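Local atomic coordinates of 2-hydroxyhepta-2,4-diene-1,7-dioate isomerase (Mycobacterium abscessus, PDB entry 3RR6), a protein that is of unproven function but, as a member of the fumarylacetoacetate hydrolase family, probably acts as a metal-binding isomerase or acetylpyruvate hydrolase. Residues D131-A134 with A135-A138; E215-S218 with A219-L223. All blocks are in the same frame, centred on the assembly; numbering follows the deposited sequence.

Contact 1: residues D131-A134 with A135-A138. With EDO (1,2-ethanediol), chain I; EDO (1,2-ethanediol), chain G.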
loop_
_atom_site.group_PDB
_atom_site.type_symbol
_atom_site.label_atom_id
_atom_site.label_comp_id
_atom_site.label_asym_id
_atom_site.label_seq_id
_atom_site.Cartn_x
_atom_site.Cartn_y
_atom_site.Cartn_z
ATOM N N ASP A 131 -20.587 5.249 2.971
ATOM C CA ASP A 131 -21.242 6.288 2.157
ATOM C C ASP A 131 -20.569 7.651 2.307
ATOM O O ASP A 131 -21.244 8.690 2.472
ATOM C CB ASP A 131 -22.735 6.400 2.510
ATOM C CG ASP A 131 -23.504 5.138 2.223
ATOM O OD1 ASP A 131 -23.192 4.460 1.229
ATOM O OD2 ASP A 131 -24.451 4.835 2.988
ATOM N N VAL A 132 -19.243 7.656 2.244
ATOM C CA VAL A 132 -18.464 8.885 2.385
ATOM C C VAL A 132 -18.435 9.618 1.050
ATOM O O VAL A 132 -18.012 9.052 0.050
ATOM C CB VAL A 132 -17.009 8.572 2.814
ATOM C CG1 VAL A 132 -16.198 9.856 3.005
ATOM C CG2 VAL A 132 -16.979 7.745 4.093
ATOM N N PRO A 133 -18.877 10.893 1.010
ATOM C CA PRO A 133 -18.671 11.665 -0.215
ATOM C C PRO A 133 -17.191 11.998 -0.409
ATOM O O PRO A 133 -16.453 12.118 0.570
ATOM C CB PRO A 133 -19.490 12.940 0.019
ATOM C CG PRO A 133 -19.621 13.046 1.488
ATOM C CD PRO A 133 -19.494 11.684 2.082
ATOM N N ALA A 134 -16.758 12.140 -1.661
ATOM C CA ALA A 134 -15.345 12.376 -1.962
ATOM C C ALA A 134 -14.770 13.534 -1.153
ATOM O O ALA A 134 -13.651 13.454 -0.656
ATOM C CB ALA A 134 -15.154 12.608 -3.446
ATOM N N ALA A 135 -15.550 14.608 -0.988
ATOM C CA ALA A 135 -15.101 15.760 -0.198
ATOM C C ALA A 135 -14.802 15.484 1.282
ATOM O O ALA A 135 -14.049 16.246 1.897
ATOM C CB ALA A 135 -16.115 16.933 -0.328
ATOM N N ARG A 136 -15.369 14.413 1.851
ATOM C CA ARG A 136 -15.137 14.044 3.242
ATOM C C ARG A 136 -14.137 12.892 3.364
ATOM O O ARG A 136 -13.934 12.351 4.444
ATOM C CB ARG A 136 -16.457 13.656 3.933
ATOM C CG ARG A 136 -17.372 14.831 4.223
ATOM C CD ARG A 136 -18.575 14.385 5.024
ATOM N NE ARG A 136 -19.442 15.519 5.314
ATOM C CZ ARG A 136 -19.288 16.367 6.324
ATOM N NH1 ARG A 136 -18.295 16.237 7.198
ATOM N NH2 ARG A 136 -20.155 17.361 6.459
ATOM N N ALA A 137 -13.511 12.496 2.263
ATOM C CA ALA A 137 -12.573 11.376 2.342
ATOM C C ALA A 137 -11.410 11.670 3.298
ATOM O O ALA A 137 -11.062 10.827 4.128
ATOM C CB ALA A 137 -12.056 10.997 0.948
ATOM N N ALA A 138 -10.829 12.864 3.218
ATOM C CA ALA A 138 -9.632 13.187 4.022
ATOM C C ALA A 138 -9.853 13.040 5.530
ATOM O O ALA A 138 -8.959 12.565 6.258
ATOM C CB ALA A 138 -9.120 14.586 3.696
HETATM C C1 EDO I . -19.436 7.788 7.749
HETATM O O1 EDO I . -20.313 6.657 7.874
HETATM C C2 EDO I . -19.426 8.383 6.348
HETATM O O2 EDO I . -20.706 8.903 5.917
HETATM C C1 EDO G . -7.281 11.738 10.065
HETATM O O1 EDO G . -7.615 12.553 8.922
HETATM C C2 EDO G . -8.507 11.135 10.751
HETATM O O2 EDO G . -8.903 9.875 10.183
HETATM O O HOH W 1 -11.408 14.549 0.755
#
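Two overlapping i to i+3 backbone turns connect Pro133 with Arg136 and Ala134 with Ala137, folding the loop between strands 115-125 and 141-152 into two consecutive turns. In the first, Arg136 N donates to Pro133 O at 2.8 Å; in the second, Ala137 N reaches Ala134 O at 3.1 Å. Ala134 O also accepts a bond from a water that in turn takes the N-H of Ala138, so the water carries the pattern one residue further. The turns bring Arg136 back beside Pro133 and Val132. Its CD rests 3.9 Å from Pro133 CG, the aliphatic chain slanting past the proline ring, while NH1 goes on to a salt bridge with Glu139. Val132 CG1, set anti to the backbone N (chi1 -178°), lies against the turn, 3.9 Å from Arg136 CB. The other methyl, CG2, meets C2 of the chain I ethanediol at 3.4 Å, a molecule probably left from crystallisation. Asn140 ND2 donates to Arg136 O just before strand 141-152, and two backbone N-H groups tie the loop to helix 210-220, Val132 N to Ser218 OG and Ala134 N to Glu215 OE1.

Contact 2: residues E215-S218 with A219-L223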
loop_
_atom_site.group_PDB
_atom_site.type_symbol
_atom_site.label_atom_id
_atom_site.label_comp_id
_atom_site.label_asym_id
_atom_site.label_seq_id
_atom_site.Cartn_x
_atom_site.Cartn_y
_atom_site.Cartn_z
ATOM N N GLU A 215 -15.000 7.309 -2.019
ATOM C CA GLU A 215 -16.433 7.385 -2.303
ATOM C C GLU A 215 -16.989 6.085 -2.898
ATOM O O GLU A 215 -18.023 5.573 -2.450
ATOM C CB GLU A 215 -16.755 8.573 -3.220
ATOM C CG GLU A 215 -18.241 8.791 -3.441
ATOM C CD GLU A 215 -18.545 9.996 -4.295
ATOM O OE1 GLU A 215 -18.245 11.125 -3.870
ATOM O OE2 GLU A 215 -19.103 9.812 -5.399
ATOM N N TRP A 216 -16.293 5.538 -3.887
ATOM C CA TRP A 216 -16.750 4.308 -4.533
ATOM C C TRP A 216 -16.728 3.129 -3.566
ATOM O O TRP A 216 -17.731 2.412 -3.429
ATOM C CB TRP A 216 -15.891 4.001 -5.761
ATOM C CG TRP A 216 -16.329 2.814 -6.553
ATOM C CD1 TRP A 216 -15.875 1.527 -6.424
ATOM C CD2 TRP A 216 -17.284 2.794 -7.623
ATOM N NE1 TRP A 216 -16.500 0.713 -7.340
ATOM C CE2 TRP A 216 -17.361 1.465 -8.094
ATOM C CE3 TRP A 216 -18.074 3.772 -8.236
ATOM C CZ2 TRP A 216 -18.203 1.090 -9.141
ATOM C CZ3 TRP A 216 -18.908 3.395 -9.273
ATOM C CH2 TRP A 216 -18.966 2.062 -9.712
ATOM N N VAL A 217 -15.591 2.921 -2.911
ATOM C CA VAL A 217 -15.427 1.746 -2.045
ATOM C C VAL A 217 -16.385 1.828 -0.852
ATOM O O VAL A 217 -17.033 0.848 -0.512
ATOM C CB VAL A 217 -13.989 1.576 -1.583
ATOM C CG1 VAL A 217 -13.888 0.409 -0.565
ATOM C CG2 VAL A 217 -13.076 1.330 -2.776
ATOM N N SER A 218 -16.484 3.004 -0.225
ATOM C CA SER A 218 -17.336 3.127 0.962
ATOM C C SER A 218 -18.827 3.127 0.641
ATOM O O SER A 218 -19.635 2.948 1.543
ATOM C CB SER A 218 -16.966 4.358 1.780
ATOM O OG SER A 218 -17.417 5.544 1.151
ATOM N N ALA A 219 -19.212 3.329 -0.619
ATOM C CA ALA A 219 -20.606 3.157 -1.012
ATOM C C ALA A 219 -20.977 1.671 -1.035
ATOM O O ALA A 219 -22.136 1.308 -0.809
ATOM C CB ALA A 219 -20.850 3.783 -2.392
ATOM N N VAL A 220 -19.988 0.830 -1.320
ATOM C CA VAL A 220 -20.172 -0.630 -1.347
ATOM C C VAL A 220 -20.127 -1.223 0.051
ATOM O O VAL A 220 -21.061 -1.903 0.463
ATOM C CB VAL A 220 -19.086 -1.317 -2.197
ATOM C CG1 VAL A 220 -19.315 -2.826 -2.256
ATOM C CG2 VAL A 220 -19.073 -0.762 -3.607
ATOM N N MET A 221 -19.044 -0.957 0.780
ATOM C CA MET A 221 -18.753 -1.667 2.028
ATOM C C MET A 221 -18.313 -0.710 3.121
ATOM O O MET A 221 -17.618 0.283 2.861
ATOM C CB MET A 221 -17.667 -2.726 1.806
ATOM C CG MET A 221 -16.354 -2.190 1.273
ATOM S SD MET A 221 -15.226 -3.510 0.757
ATOM C CE MET A 221 -15.998 -4.028 -0.783
ATOM N N THR A 222 -18.705 -1.029 4.347
ATOM C CA THR A 222 -18.187 -0.333 5.517
ATOM C C THR A 222 -16.667 -0.504 5.590
ATOM O O THR A 222 -16.127 -1.597 5.372
ATOM C CB THR A 222 -18.838 -0.858 6.799
ATOM O OG1 THR A 222 -20.219 -0.480 6.824
ATOM C CG2 THR A 222 -18.149 -0.296 8.040
ATOM N N LEU A 223 -15.979 0.601 5.883
ATOM C CA LEU A 223 -14.534 0.604 6.076
ATOM C C LEU A 223 -14.249 0.802 7.563
ATOM O O LEU A 223 -14.951 1.550 8.249
ATOM C CB LEU A 223 -13.887 1.708 5.255
ATOM C CG LEU A 223 -13.984 1.523 3.734
ATOM C CD1 LEU A 223 -13.560 2.787 3.000
ATOM C CD2 LEU A 223 -13.146 0.320 3.294
#
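Val217 O accepts two backbone N-H groups where helix 210-220 ends: a well-directed bond from Met221 N at 3.0 Å, with 166° at the hydrogen, and a weak one from Val220 N. The same change from i+4 to mixed i+3 and i+4 bonding begins earlier in this C-terminal turn of the helix. Ala219 N bonds to Glu215 O at 3.1 Å and only weakly to Trp216 O, which also receives a weak, long bond from Val220 N. From Met221 onward the chain is extended and turns back along the last turn of the helix. This return places Met221 O against Ser218 CA in a C-H...O contact of 3.4 Å. It also brings Leu223 alongside that turn, where its two methyls divide their partners: CD1 meets Ser218 CB at 3.9 Å, while CD2 meets Val217 CG1, the two side chains crossing at about a right angle. That valine methyl is shared, because Met221 CG approaches it at 4.0 Å. Val217 and Met221 together face Val68 and Ile91, joining the helix end to strands 67-70 and 91-94 of the fumarylacetoacetate hydrolase-type domain. Ser218 also has a polar role through OG. This oxygen lies between the backbone N and the carbonyl carbon (chi1 74°), which turns it back along the helix to a hydrogen bond with Val214 O.

Contact 1 precedes contact 2 along the chain, yet their centres are only 10 Å apart, on the same side of the chain's centre and both within the fumarylacetoacetate hydrolase-type domain. The loop 131-138 lies against the C-terminal half of helix 210-220. Besides the bonds made by Val132 N and Ala134 N, Ser218 O probably accepts the N-H of Asp131, with 2.9 Å between Asp131 N and Ser218 O. Val132 O also packs against Glu215 CG. The example illustrates how a loop between two strands can be anchored by a helix that comes much later in sequence, while that helix packs through its other side chains on strands 67-70 and 91-94.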